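Local coordinates for fat acid-binding protein (Eubacterium ventriosum, PDB 3NYI) that probably serves as a lipid-binding protein of the DegV family, holding one long-chain fatty acid, here stearic acid, inside the protein, at residues 28-33 and 95-100. Numbering follows the deposited sequence.
Sequences VPLSVS and LFSGSY. With STE (stearic acid), chain C.
The carboxyl end of the fatty-acid pocket is lined here by L30 and S97, which approach each other beside the carboxyl group of the bound stearic acid. Their touch is light: CD2 of L30 stops 4.3 Å from OG of S97, while the other methyl, CD1, faces the hydroxyl of S99, and no hydrogen bond joins 28-33 to 95-100 directly. CD2 also rests on the start of the lipid, 3.5 Å from STE C2, so the leucine lies against both the C2 end of the lipid and the serine. The polar contact from these segments comes from S97, and T65 OG1 is a further hydrogen-bond partner of the acid. With OG anti to the backbone N (chi1 174°), the S97 hydroxyl donates to STE O1 over 2.6 Å and accepts from S99 N at 3.0 Å, closing an ST turn at the start of helix 99-113. This turn follows strand 87-91, and L30 lies at the break in strand 25-33 of the same mixed sheet, as in other DegV proteins, where the acyl chain lies between two domains and its carboxyl group meets the N-terminal one. The S99 hydroxyl is held by Y73 and D10. Further along the acyl chain, the F96 ring lies against the lipid, C7 sitting 3.8 Å above one face toward the rim, and CE2 approaching C11 at 3.7 Å. An alanine at F96 would remove this aromatic wall and would probably leave the middle of the acyl chain, from about C7 to C11, poorly packed and freer to shift. On the L30 side, V275 of helix 274-280 also packs against the leucine.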
loop_
_atom_site.group_PDB
_atom_site.type_symbol
_atom_site.label_atom_id
_atom_site.label_comp_id
_atom_site.label_asym_id
_atom_site.label_seq_id
_atom_site.Cartn_x
_atom_site.Cartn_y
_atom_site.Cartn_z
ATOM N N VAL A 28 5.710 2.682 11.216
ATOM C CA VAL A 28 6.140 4.081 11.327
ATOM C C VAL A 28 5.146 4.945 10.551
ATOM O O VAL A 28 5.020 4.831 9.322
ATOM C CB VAL A 28 7.569 4.282 10.787
ATOM C CG1 VAL A 28 7.991 5.782 10.840
ATOM C CG2 VAL A 28 8.546 3.420 11.564
ATOM N N PRO A 29 4.420 5.810 11.265
ATOM C CA PRO A 29 3.314 6.560 10.645
ATOM C C PRO A 29 3.719 7.721 9.733
ATOM O O PRO A 29 4.639 8.494 10.048
ATOM C CB PRO A 29 2.546 7.130 11.847
ATOM C CG PRO A 29 3.412 6.944 13.044
ATOM C CD PRO A 29 4.605 6.121 12.696
ATOM N N LEU A 30 2.996 7.869 8.624
ATOM C CA LEU A 30 2.992 9.138 7.900
ATOM C C LEU A 30 2.043 10.085 8.631
ATOM O O LEU A 30 1.368 9.671 9.574
ATOM C CB LEU A 30 2.586 8.938 6.434
ATOM C CG LEU A 30 3.778 8.523 5.558
ATOM C CD1 LEU A 30 4.106 7.017 5.684
ATOM C CD2 LEU A 30 3.542 8.894 4.089
ATOM N N SER A 31 1.989 11.346 8.209
ATOM C CA SER A 31 1.065 12.299 8.822
ATOM C C SER A 31 0.118 12.895 7.793
ATOM O O SER A 31 0.394 12.890 6.586
ATOM C CB SER A 31 1.827 13.415 9.558
ATOM O OG SER A 31 2.577 12.851 10.625
ATOM N N VAL A 32 -1.016 13.382 8.278
ATOM C CA VAL A 32 -1.967 14.094 7.437
ATOM C C VAL A 32 -2.307 15.456 8.055
ATOM O O VAL A 32 -2.280 15.608 9.278
ATOM C CB VAL A 32 -3.238 13.264 7.210
ATOM C CG1 VAL A 32 -3.886 12.895 8.539
ATOM C CG2 VAL A 32 -4.208 14.010 6.331
ATOM N N SER A 33 -2.580 16.448 7.207
ATOM C CA SER A 33 -2.998 17.770 7.669
ATOM C C SER A 33 -4.195 18.233 6.857
ATOM O O SER A 33 -4.247 18.033 5.648
ATOM C CB SER A 33 -1.881 18.811 7.543
ATOM O OG SER A 33 -2.365 20.112 7.887
ATOM N N LEU A 95 8.624 6.401 -5.801
ATOM C CA LEU A 95 7.993 7.261 -6.809
ATOM C C LEU A 95 6.795 8.052 -6.277
ATOM O O LEU A 95 6.350 8.980 -6.948
ATOM C CB LEU A 95 7.604 6.452 -8.071
ATOM C CG LEU A 95 8.805 5.814 -8.780
ATOM C CD1 LEU A 95 8.383 4.923 -9.971
ATOM C CD2 LEU A 95 9.780 6.889 -9.235
ATOM N N PHE A 96 6.266 7.691 -5.097
ATOM C CA PHE A 96 5.150 8.434 -4.497
ATOM C C PHE A 96 5.599 9.319 -3.330
ATOM O O PHE A 96 4.915 10.269 -2.980
ATOM C CB PHE A 96 4.055 7.518 -3.921
ATOM C CG PHE A 96 3.271 6.740 -4.955
ATOM C CD1 PHE A 96 3.371 7.038 -6.303
ATOM C CD2 PHE A 96 2.389 5.737 -4.552
ATOM C CE1 PHE A 96 2.640 6.305 -7.252
ATOM C CE2 PHE A 96 1.658 5.016 -5.485
ATOM C CZ PHE A 96 1.788 5.302 -6.835
ATOM N N SER A 97 6.696 8.959 -2.674
ATOM C CA SER A 97 6.996 9.573 -1.381
ATOM C C SER A 97 8.474 9.514 -1.076
ATOM O O SER A 97 9.161 8.605 -1.517
ATOM C CB SER A 97 6.232 8.828 -0.273
ATOM O OG SER A 97 6.587 9.294 1.010
ATOM N N GLY A 98 8.956 10.471 -0.291
ATOM C CA GLY A 98 10.321 10.411 0.187
ATOM C C GLY A 98 10.479 9.578 1.454
ATOM O O GLY A 98 11.529 9.609 2.090
ATOM N N SER A 99 9.448 8.812 1.805
ATOM C CA SER A 99 9.506 7.927 2.968
ATOM C C SER A 99 10.753 7.032 2.980
ATOM O O SER A 99 11.442 6.923 3.991
ATOM C CB SER A 99 8.222 7.083 3.047
ATOM O OG SER A 99 8.260 6.208 4.157
ATOM N N TYR A 100 11.028 6.365 1.859
ATOM C CA TYR A 100 12.193 5.510 1.752
ATOM C C TYR A 100 13.470 6.259 2.104
ATOM O O TYR A 100 14.327 5.754 2.835
ATOM C CB TYR A 100 12.291 4.948 0.318
ATOM C CG TYR A 100 13.585 4.237 -0.000
ATOM C CD1 TYR A 100 13.778 2.906 0.359
ATOM C CD2 TYR A 100 14.605 4.884 -0.705
ATOM C CE1 TYR A 100 14.960 2.250 0.056
ATOM C CE2 TYR A 100 15.793 4.233 -1.017
ATOM C CZ TYR A 100 15.963 2.915 -0.629
ATOM O OH TYR A 100 17.127 2.251 -0.944
HETATM C C1 STE C . 3.948 11.638 1.371
HETATM O O1 STE C . 5.130 11.486 1.307
HETATM O O2 STE C . 3.506 12.738 1.529
HETATM C C2 STE C . 3.008 10.462 1.019
HETATM C C3 STE C . 2.504 10.585 -0.441
HETATM C C4 STE C . 1.477 9.466 -0.743
HETATM C C5 STE C . 1.143 9.407 -2.251
HETATM C C6 STE C . 0.075 8.320 -2.512
HETATM C C7 STE C . -0.357 8.305 -4.000
HETATM C C8 STE C . -1.304 7.097 -4.221
HETATM C C9 STE C . -1.796 7.033 -5.685
HETATM C C10 STE C . -2.807 5.862 -5.821
HETATM C C11 STE C . -2.027 4.547 -5.861
HETATM C C12 STE C . -2.517 3.454 -4.882
HETATM C C13 STE C . -3.989 3.575 -4.455
HETATM C C14 STE C . -4.603 2.154 -4.579
HETATM C C15 STE C . -5.942 2.055 -3.813
HETATM C C16 STE C . -6.679 0.772 -4.272
HETATM C C17 STE C . -6.213 -0.429 -3.421
HETATM C C18 STE C . -7.054 -1.687 -3.737
#